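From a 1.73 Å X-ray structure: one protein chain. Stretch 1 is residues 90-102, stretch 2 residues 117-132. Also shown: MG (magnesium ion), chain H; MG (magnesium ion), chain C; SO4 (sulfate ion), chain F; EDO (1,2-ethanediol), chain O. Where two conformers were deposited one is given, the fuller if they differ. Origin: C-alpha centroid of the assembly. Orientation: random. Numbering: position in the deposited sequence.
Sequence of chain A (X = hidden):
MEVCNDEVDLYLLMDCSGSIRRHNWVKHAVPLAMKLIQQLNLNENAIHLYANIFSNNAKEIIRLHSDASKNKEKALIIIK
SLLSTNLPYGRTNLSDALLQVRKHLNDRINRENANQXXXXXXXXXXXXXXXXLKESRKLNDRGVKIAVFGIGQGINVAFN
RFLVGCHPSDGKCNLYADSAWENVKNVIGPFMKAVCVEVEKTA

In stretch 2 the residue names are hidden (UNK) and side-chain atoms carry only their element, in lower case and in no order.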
ATOM      1  N   GLY A  90     -13.121  11.478   4.991  1.00 12.16           N
ATOM      2  CA  GLY A  90     -12.522  11.282   6.297  1.00 12.31           C
ATOM      3  C   GLY A  90     -11.047  11.608   6.360  1.00 11.90           C
ATOM      4  O   GLY A  90     -10.491  12.167   5.423  1.00 12.02           O
ATOM      5  N   ARG A  91     -10.436  11.244   7.481  1.00 11.25           N
ATOM      6  CA  ARG A  91      -9.078  11.685   7.820  1.00 11.38           C
ATOM      7  C   ARG A  91      -8.029  10.670   7.370  1.00 10.47           C
ATOM      8  O   ARG A  91      -8.245  10.032   6.363  1.00  9.88           O
ATOM      9  CB  ARG A  91      -8.992  12.066   9.313  1.00 12.02           C
ATOM     10  CG  ARG A  91      -9.406  11.015  10.300  1.00 13.12           C
ATOM     11  CD  ARG A  91      -9.376  11.578  11.737  1.00 14.44           C
ATOM     12  NE  ARG A  91      -9.577  10.544  12.745  1.00 18.40           N
ATOM     13  CZ  ARG A  91      -8.632   9.689  13.170  1.00 20.93           C
ATOM     14  NH1 ARG A  91      -7.389   9.698  12.684  1.00 20.95           N
ATOM     15  NH2 ARG A  91      -8.928   8.805  14.109  1.00 23.67           N
ATOM     16  N   THR A  92      -6.893  10.568   8.057  1.00  9.63           N
ATOM     17  CA  THR A  92      -5.770   9.738   7.569  1.00 10.35           C
ATOM     18  C   THR A  92      -5.194   8.884   8.698  1.00  9.60           C
ATOM     19  O   THR A  92      -4.087   9.154   9.196  1.00  9.86           O
ATOM     20  CB  THR A  92      -4.676  10.628   6.943  1.00  9.51           C
ATOM     21  OG1 THR A  92      -5.287  11.574   6.038  1.00 11.19           O
ATOM     22  CG2 THR A  92      -3.610   9.802   6.218  1.00  9.41           C
ATOM     23  N   ASN A  93      -5.946   7.849   9.064  1.00  9.45           N
ATOM     24  CA  ASN A  93      -5.579   6.985  10.178  1.00  8.82           C
ATOM     25  C   ASN A  93      -4.675   5.863   9.658  1.00  8.82           C
ATOM     26  O   ASN A  93      -5.055   4.688   9.651  1.00  8.43           O
ATOM     27  CB  ASN A  93      -6.834   6.427  10.824  1.00  8.74           C
ATOM     28  CG  ASN A  93      -6.594   5.810  12.200  1.00  8.04           C
ATOM     29  OD1 ASN A  93      -5.471   5.545  12.620  1.00  9.62           O
ATOM     30  ND2 ASN A  93      -7.681   5.549  12.883  1.00  8.06           N
ATOM     31  N   LEU A  94      -3.468   6.243   9.251  1.00  9.28           N
ATOM     32  CA  LEU A  94      -2.466   5.274   8.792  1.00  9.04           C
ATOM     33  C   LEU A  94      -2.111   4.292   9.896  1.00  9.51           C
ATOM     34  O   LEU A  94      -1.890   3.104   9.629  1.00  8.88           O
ATOM     35  CB  LEU A  94      -1.189   5.973   8.320  1.00  8.83           C
ATOM     36  CG  LEU A  94      -0.066   5.033   7.836  1.00  9.73           C
ATOM     37  CD1 LEU A  94      -0.547   4.191   6.690  1.00 10.57           C
ATOM     38  CD2 LEU A  94       1.196   5.827   7.470  1.00  8.94           C
ATOM     39  N   SER A  95      -2.042   4.761  11.135  1.00  8.68           N
ATOM     40  CA  SER A  95      -1.620   3.880  12.221  1.00  8.95           C
ATOM     41  C   SER A  95      -2.598   2.709  12.414  1.00  8.65           C
ATOM     42  O   SER A  95      -2.154   1.592  12.653  1.00  8.42           O
ATOM     43  CB  SER A  95      -1.365   4.675  13.511  1.00  9.56           C
ATOM     44  OG  SER A  95      -2.565   5.270  13.997  1.00 11.53           O
ATOM     45  N   ASP A  96      -3.893   2.936  12.233  1.00  8.34           N
ATOM     46  CA  ASP A  96      -4.879   1.846  12.277  1.00  8.90           C
ATOM     47  C   ASP A  96      -4.699   0.843  11.119  1.00  8.67           C
ATOM     48  O   ASP A  96      -4.842  -0.369  11.312  1.00 10.17           O
ATOM     49  CB  ASP A  96      -6.321   2.378  12.271  1.00  9.15           C
ATOM     50  CG  ASP A  96      -7.331   1.311  12.620  1.00 10.52           C
ATOM     51  OD1 ASP A  96      -7.118   0.604  13.631  1.00 11.80           O
ATOM     52  OD2 ASP A  96      -8.333   1.143  11.894  1.00 11.82           O
ATOM     53  N   ALA A  97      -4.437   1.358   9.929  1.00  7.96           N
ATOM     54  CA  ALA A  97      -4.134   0.503   8.779  1.00  7.65           C
ATOM     55  C   ALA A  97      -2.912  -0.397   9.036  1.00  8.08           C
ATOM     56  O   ALA A  97      -2.906  -1.588   8.717  1.00  8.45           O
ATOM     57  CB  ALA A  97      -3.871   1.376   7.569  1.00  7.00           C
ATOM     58  N   LEU A  98      -1.846   0.197   9.542  1.00  8.09           N
ATOM     59  CA  LEU A  98      -0.612  -0.549   9.878  1.00  8.51           C
ATOM     60  C   LEU A  98      -0.870  -1.550  11.022  1.00  9.36           C
ATOM     61  O   LEU A  98      -0.337  -2.675  11.025  1.00  9.61           O
ATOM     62  CB  LEU A  98       0.502   0.429  10.258  1.00  8.88           C
ATOM     63  CG  LEU A  98       1.055   1.325   9.150  1.00  7.59           C
ATOM     64  CD1 LEU A  98       1.929   2.441   9.784  1.00  9.16           C
ATOM     65  CD2 LEU A  98       1.836   0.495   8.108  1.00  9.49           C
ATOM     66  N   LEU A  99      -1.675  -1.137  11.992  1.00  9.76           N
ATOM     67  CA  LEU A  99      -2.104  -2.034  13.071  1.00 10.18           C
ATOM     68  C   LEU A  99      -2.776  -3.317  12.537  1.00 10.50           C
ATOM     69  O   LEU A  99      -2.549  -4.410  13.044  1.00 10.81           O
ATOM     70  CB  LEU A  99      -3.039  -1.311  14.036  1.00 10.63           C
ATOM     71  CG  LEU A  99      -3.672  -2.157  15.159  1.00  9.91           C
ATOM     72  CD1 LEU A  99      -2.617  -2.843  16.008  1.00 13.45           C
ATOM     73  CD2 LEU A  99      -4.548  -1.246  15.986  1.00 11.88           C
ATOM     74  N   GLN A 100      -3.586  -3.197  11.494  1.00 10.15           N
ATOM     75  CA  GLN A 100      -4.270  -4.389  10.941  1.00 10.64           C
ATOM     76  C   GLN A 100      -3.257  -5.356  10.367  1.00 10.16           C
ATOM     77  O   GLN A 100      -3.419  -6.581  10.495  1.00 10.26           O
ATOM     78  CB  GLN A 100      -5.289  -4.005   9.885  1.00 10.94           C
ATOM     79  CG  GLN A 100      -6.391  -3.059  10.390  1.00 11.40           C
ATOM     80  CD  GLN A 100      -6.926  -3.412  11.759  1.00 16.07           C
ATOM     81  OE1 GLN A 100      -7.420  -4.527  11.984  1.00 17.37           O
ATOM     82  NE2 GLN A 100      -6.797  -2.489  12.709  1.00 16.51           N
ATOM     83  N   VAL A 101      -2.206  -4.819   9.745  1.00 10.06           N
ATOM     84  CA  VAL A 101      -1.117  -5.670   9.251  1.00 10.22           C
ATOM     85  C   VAL A 101      -0.435  -6.399  10.418  1.00 11.37           C
ATOM     86  O   VAL A 101      -0.217  -7.609  10.366  1.00  9.98           O
ATOM     87  CB  VAL A 101      -0.104  -4.893   8.453  1.00 10.31           C
ATOM     88  CG1 VAL A 101       1.087  -5.784   8.085  1.00  9.56           C
ATOM     89  CG2 VAL A 101      -0.775  -4.315   7.185  1.00  8.61           C
ATOM     90  N   ARG A 102      -0.110  -5.657  11.475  1.00 10.82           N
ATOM     91  CA  ARG A 102       0.539  -6.267  12.627  1.00 11.87           C
ATOM     92  C   ARG A 102      -0.358  -7.314  13.268  1.00 11.31           C
ATOM     93  O   ARG A 102       0.147  -8.271  13.813  1.00 11.49           O
ATOM     94  CB  ARG A 102       0.960  -5.184  13.627  1.00 11.51           C
ATOM     95  CG  ARG A 102       1.839  -5.681  14.799  1.00 13.98           C
ATOM     96  CD  ARG A 102       2.477  -4.492  15.522  1.00 15.95           C
ATOM     97  NE  ARG A 102       1.485  -3.628  16.139  1.00 19.09           N
ATOM     98  CZ  ARG A 102       1.077  -3.711  17.399  1.00 20.13           C
ATOM     99  NH1 ARG A 102       1.545  -4.656  18.192  1.00 22.87           N
ATOM    100  NH2 ARG A 102       0.174  -2.853  17.864  1.00 23.22           N
ATOM    101  N   UNK A 117       5.580  -7.400   2.850  1.00  8.96           N
ATOM    102  CA  UNK A 117       5.704  -6.079   2.225  1.00  8.45           C
ATOM    103  C   UNK A 117       4.409  -5.304   2.404  1.00  8.37           C
ATOM    104  O   UNK A 117       3.343  -5.786   2.044  1.00  8.91           O
ATOM    105  c   UNK A 117       6.139  -5.309  -1.618  1.00  9.24           C
ATOM    106  c   UNK A 117       6.001  -6.206   0.723  1.00  8.14           C
ATOM    107  c   UNK A 117       5.970  -4.941  -0.128  1.00  9.01           C
ATOM    108  c   UNK A 117       7.033  -3.888   0.328  1.00  8.91           C
ATOM    109  N   UNK A 118       4.523  -4.082   2.909  1.00  8.00           N
ATOM    110  CA  UNK A 118       3.412  -3.151   2.982  1.00  7.48           C
ATOM    111  C   UNK A 118       3.616  -2.111   1.880  1.00  7.34           C
ATOM    112  O   UNK A 118       4.711  -1.562   1.721  1.00  8.24           O
ATOM    113  c   UNK A 118       3.347  -2.446   4.379  1.00  8.14           C
ATOM    114  c   UNK A 118       2.377  -1.236   4.364  1.00  7.45           C
ATOM    115  c   UNK A 118       2.920  -3.386   5.468  1.00  7.05           C
ATOM    116  N   UNK A 119       2.573  -1.850   1.096  1.00  7.38           N
ATOM    117  CA  UNK A 119       2.616  -0.764   0.121  1.00  7.15           C
ATOM    118  C   UNK A 119       1.480   0.192   0.407  1.00  7.77           C
ATOM    119  O   UNK A 119       0.296  -0.209   0.395  1.00  6.82           O
ATOM    120  c   UNK A 119       3.683  -2.200  -1.614  1.00  9.19           C
ATOM    121  c   UNK A 119       2.509  -1.259  -1.305  1.00  7.95           C
ATOM    122  c   UNK A 119       2.526  -0.071  -2.251  1.00  8.11           C
ATOM    123  N   UNK A 120       1.861   1.429   0.739  1.00  7.13           N
ATOM    124  CA  UNK A 120       0.922   2.489   1.105  1.00  6.99           C
ATOM    125  C   UNK A 120       0.732   3.425  -0.107  1.00  6.88           C
ATOM    126  O   UNK A 120       1.706   3.922  -0.661  1.00  8.06           O
ATOM    127  c   UNK A 120       1.450   3.304   2.308  1.00  7.20           C
ATOM    128  c   UNK A 120       1.448   2.477   3.594  1.00  6.33           C
ATOM    129  c   UNK A 120       0.603   4.557   2.482  1.00  6.73           C
ATOM    130  c   UNK A 120       2.555   2.883   4.623  1.00  7.56           C
ATOM    131  N   UNK A 121      -0.517   3.671  -0.498  1.00  6.83           N
ATOM    132  CA  UNK A 121      -0.867   4.731  -1.445  1.00  8.30           C
ATOM    133  C   UNK A 121      -1.500   5.868  -0.629  1.00  7.98           C
ATOM    134  O   UNK A 121      -2.485   5.652   0.064  1.00  8.64           O
ATOM    135  c   UNK A 121      -2.599   2.672  -4.323  1.00 11.42           C
ATOM    136  c   UNK A 121      -0.111   3.003  -3.856  1.00 11.93           C
ATOM    137  c   UNK A 121      -1.841   4.224  -2.506  1.00  8.60           C
ATOM    138  c   UNK A 121      -1.500   2.940  -3.271  1.00 10.21           C
ATOM    139  N   UNK A 122      -0.889   7.057  -0.630  1.00  8.77           N
ATOM    140  CA  UNK A 122      -1.408   8.124   0.246  1.00  8.18           C
ATOM    141  C   UNK A 122      -1.293   9.488  -0.393  1.00  8.76           C
ATOM    142  O   UNK A 122      -0.380   9.739  -1.145  1.00  7.94           O
ATOM    143  c   UNK A 122       0.783   8.483   1.506  1.00  9.24           C
ATOM    144  o   UNK A 122      -1.389   8.958   2.573  1.00  8.80           O
ATOM    145  c   UNK A 122      -0.697   8.105   1.626  1.00  9.11           C
ATOM    146  N   UNK A 123      -2.214  10.381  -0.042  1.00  8.50           N
ATOM    147  CA  UNK A 123      -2.145  11.780  -0.503  1.00  9.07           C
ATOM    148  C   UNK A 123      -1.962  12.766   0.659  1.00  9.95           C
ATOM    149  O   UNK A 123      -2.195  13.968   0.494  1.00 10.37           O
ATOM    150  o   UNK A 123      -4.708  12.122   0.754  1.00  6.80           O
ATOM    151  o   UNK A 123      -5.352  13.396  -0.947  1.00 11.05           O
ATOM    152  c   UNK A 123      -4.555  12.596  -0.417  1.00 10.43           C
ATOM    153  c   UNK A 123      -3.404  12.131  -1.287  1.00  9.32           C
ATOM    154  N   UNK A 124      -1.576  12.255   1.821  1.00  9.69           N
ATOM    155  CA  UNK A 124      -1.476  13.090   3.016  1.00  9.75           C
ATOM    156  C   UNK A 124      -0.454  12.612   4.018  1.00 11.00           C
ATOM    157  O   UNK A 124       0.344  11.705   3.761  1.00 10.49           O
ATOM    158  N   UNK A 125      -0.489  13.281   5.168  1.00 12.12           N
ATOM    159  CA  UNK A 125       0.328  12.967   6.313  1.00 12.41           C
ATOM    160  C   UNK A 125      -0.552  12.240   7.352  1.00 11.93           C
ATOM    161  O   UNK A 125      -1.715  12.624   7.563  1.00 12.15           O
ATOM    162  c   UNK A 125       1.801  14.983   5.878  1.00 15.23           C
ATOM    163  c   UNK A 125       1.711  13.968   8.151  1.00 15.12           C
ATOM    164  c   UNK A 125       1.874  16.464   6.086  1.00 16.50           C
ATOM    165  c   UNK A 125       0.901  14.272   6.910  1.00 13.16           C
ATOM    166  N   UNK A 126      -0.008  11.222   8.032  1.00 12.24           N
ATOM    167  CA  UNK A 126      -0.812  10.545   9.025  1.00 12.16           C
ATOM    168  C   UNK A 126      -1.288  11.482  10.139  1.00 12.15           C
ATOM    169  O   UNK A 126      -0.578  12.419  10.514  1.00 11.85           O
ATOM    170  c   UNK A 126       1.219   9.378   8.645  1.00 13.65           C
ATOM    171  c   UNK A 126       1.350  10.650   7.940  1.00 12.58           C
ATOM    172  c   UNK A 126       0.143   9.503   9.619  1.00 11.97           C
ATOM    173  N   UNK A 127      -2.476  11.210  10.655  1.00 11.20           N
ATOM    174  CA  UNK A 127      -3.023  12.014  11.749  1.00 12.07           C
ATOM    175  C   UNK A 127      -2.149  11.941  12.984  1.00 12.77           C
ATOM    176  O   UNK A 127      -2.065  12.917  13.750  1.00 12.84           O
ATOM    177  c   UNK A 127      -4.445  11.607  12.015  1.00 12.81           C
ATOM    178  c   UNK A 127      -5.379  11.959  10.837  1.00 11.92           C
ATOM    179  o   UNK A 127      -5.196  12.979  10.130  1.00 19.21           O
ATOM    180  o   UNK A 127      -6.289  11.186  10.625  1.00 17.39           O
ATOM    181  N   UNK A 128      -1.470  10.805  13.156  1.00 12.77           N
ATOM    182  CA  UNK A 128      -0.480  10.633  14.218  1.00 14.13           C
ATOM    183  C   UNK A 128       0.809  10.070  13.641  1.00 15.46           C
ATOM    184  O   UNK A 128       0.953   8.857  13.464  1.00 14.85           O
ATOM    185  c   UNK A 128      -1.024   9.726  15.315  1.00 13.92           C
ATOM    186  o   UNK A 128      -0.020   9.410  16.275  1.00 17.18           O
ATOM    187  N   UNK A 129       1.767  10.953  13.376  1.00 16.52           N
ATOM    188  CA  UNK A 129       3.093  10.502  12.953  1.00 17.79           C
ATOM    189  C   UNK A 129       3.731   9.618  14.045  1.00 18.26           C
ATOM    190  O   UNK A 129       4.342   8.591  13.724  1.00 18.84           O
ATOM    191  c   UNK A 129       3.959  11.706  12.457  1.00 18.23           C
ATOM    192  c   UNK A 129       5.446  11.324  12.296  1.00 18.19           C
ATOM    193  c   UNK A 129       3.386  12.181  11.129  1.00 18.15           C
ATOM    194  c   UNK A 129       3.855  13.486  10.701  1.00 20.10           C
ATOM    195  N   UNK A 130       3.527   9.979  15.310  1.00 18.44           N
ATOM    196  CA  UNK A 130       4.037   9.176  16.428  0.50 18.83           C
ATOM    197  C   UNK A 130       3.539   7.725  16.390  1.00 18.64           C
ATOM    198  O   UNK A 130       4.369   6.783  16.433  1.00 19.21           O
ATOM    199  c   UNK A 130       5.879   9.706  19.038  0.50 21.34           C
ATOM    200  o   UNK A 130       6.229  10.778  18.537  0.50 23.81           O
ATOM    201  n   UNK A 130       6.724   8.902  19.670  0.50 21.70           N
ATOM    202  c   UNK A 130       4.433   9.243  18.967  0.50 20.23           C
ATOM    203  c   UNK A 130       3.670   9.808  17.772  0.50 19.25           C
ATOM    204  N   UNK A 131       2.223   7.520  16.304  1.00 17.50           N
ATOM    205  CA  UNK A 131       1.692   6.171  16.309  0.50 17.62           C
ATOM    206  C   UNK A 131       1.969   5.438  15.001  1.00 17.26           C
ATOM    207  O   UNK A 131       2.112   4.222  14.995  1.00 16.84           O
ATOM    208  o   UNK A 131       0.521   4.288  18.028  0.50 20.58           O
ATOM    209  c   UNK A 131       0.199   6.145  16.597  0.50 17.68           C
ATOM    210  o   UNK A 131      -1.298   4.312  16.772  0.50 17.28           O
ATOM    211  c   UNK A 131      -0.234   4.822  17.175  0.50 18.69           C
ATOM    212  N   UNK A 132       2.049   6.173  13.899  1.00 16.45           N
ATOM    213  CA  UNK A 132       2.358   5.554  12.607  1.00 16.72           C
ATOM    214  C   UNK A 132       3.801   5.023  12.615  1.00 17.18           C
ATOM    215  O   UNK A 132       4.091   3.888  12.169  1.00 16.58           O
ATOM    216  o   UNK A 132       0.783   6.811  11.250  1.00 14.20           O
ATOM    217  c   UNK A 132       2.164   6.556  11.461  1.00 16.49           C
TER
HETATM  218 MG    MG H 306      -3.142   4.939  16.041  0.50 15.47          MG
HETATM  219 MG    MG C 301      -5.607  12.966   2.400  1.00 11.29          MG
HETATM  220  S   SO4 F 304       4.173  -6.874  18.451  1.00 73.10           S
HETATM  221  O1  SO4 F 304       4.837  -6.381  17.252  1.00 72.86           O
HETATM  222  O2  SO4 F 304       2.881  -7.463  18.108  1.00 73.16           O
HETATM  223  O3  SO4 F 304       4.989  -7.891  19.095  1.00 73.95           O
HETATM  224  O4  SO4 F 304       4.007  -5.769  19.390  1.00 73.81           O
HETATM  225  C1  EDO O 313       1.601  13.122  17.950  1.00 34.01           C
HETATM  226  O1  EDO O 313       1.627  12.692  16.586  1.00 32.35           O
HETATM  227  C2  EDO O 313       0.251  12.872  18.655  1.00 35.27           C
HETATM  228  O2  EDO O 313      -0.426  11.656  18.276  1.00 36.54           O
HETATM  229  O   HOH W   1      -6.259  13.646   7.706  1.00 16.90           O
HETATM  230  O   HOH W   2      -4.408  11.583   3.506  1.00  8.55           O
HETATM  231  O   HOH W   3      -5.067   5.366  15.176  1.00 25.60           O
HETATM  232  O   HOH W   4      -4.362  14.569   2.332  1.00  9.83           O
HETATM  233  O   HOH W   5      -6.376  13.860   3.990  1.00  9.71           O
HETATM  234  O   HOH W   6      -3.349   2.965  15.725  1.00 17.47           O

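Position 117 carries four carbons forked at the second, and its CA-to-CB bond points away from stretch 1: Leu-117. At 118 one carbon carries two more; one of these lies 4.0 Å from Val-101 CG1, the other 4.2 Å from Leu-98 CD2. That is Val-118, beta-branched as strands favor. Position 119 has the same three-carbon fork but is out of reach: Val-119. Position 120 has four carbons forked at the first, one arm two carbons long, whose tip sits 4.0 Å from Leu-94 CD1 and 4.3 Å from Leu-98 CD2; it is Ile-120. At 121, four carbons forked at the second, again out of reach, give Leu-121. At 122 one carbon bears an oxygen and a carbon, the branching of Thr-122; the oxygen is 4.4 Å from Thr-92 CG2.

Position 123 has two carbons, the second with two oxygens, one of which binds the chain C magnesium: Asp-123, with OD1 2.1 Å from MG. Position 124 has no side chain, and an ideal CB would crowd that magnesium at 3.1 Å; it is Gly-124. At 125 there are four carbons, forked at the first with one longer arm; the CA-to-CB bond points away from stretch 1, while the backbone O lies 3.6 Å from Thr-92 CB: Ile-125. Three carbons close a ring onto N at 126, one of them 3.7 Å from Leu-94 CD2, giving Pro-126. At 127 the second of two carbons carries two oxygens, one 2.8 Å from Arg-91 NH1 and 2.7 Å from Thr-92 N: Asp-127, whose OD2 accepts both hydrogen bonds, the first within a salt bridge.

At 128 one carbon and one oxygen, the latter accepting from the N of 131 at 2.9 Å, make Ser-128, a helix N-cap. Position 129 has four carbons forked at the first with one longer arm, and its CA-to-CB bond points away from stretch 1: Ile-129. At 130 three carbons end in oxygen and nitrogen, out of reach: Gln-130. Position 131 has two carbons and two terminal oxygens; one oxygen and Ser-95 OG each bind the chain H magnesium at 2.1 Å. It is Asp-131. One carbon and one oxygen at 132, the oxygen 3.6 Å from Leu-94 CB, give Ser-132.

The contact joins two schemes. Alternate strand residues turn their CA-to-CB bonds toward a nearly antiparallel helix, whose Leu-94, Leu-98 and Val-101 meet the aliphatic ones. Beyond the strand, polar contacts dominate, though Pro-126 still packs on Leu-94: Asp-127 N returns a 3.0 Å hydrogen bond to Thr-92 O, pairing the loops through backbone and carboxylate together, while magnesium ties Ser-95 to Asp-131.

Stretch 2 (117-132) LVVILTDGIPDSIQDS
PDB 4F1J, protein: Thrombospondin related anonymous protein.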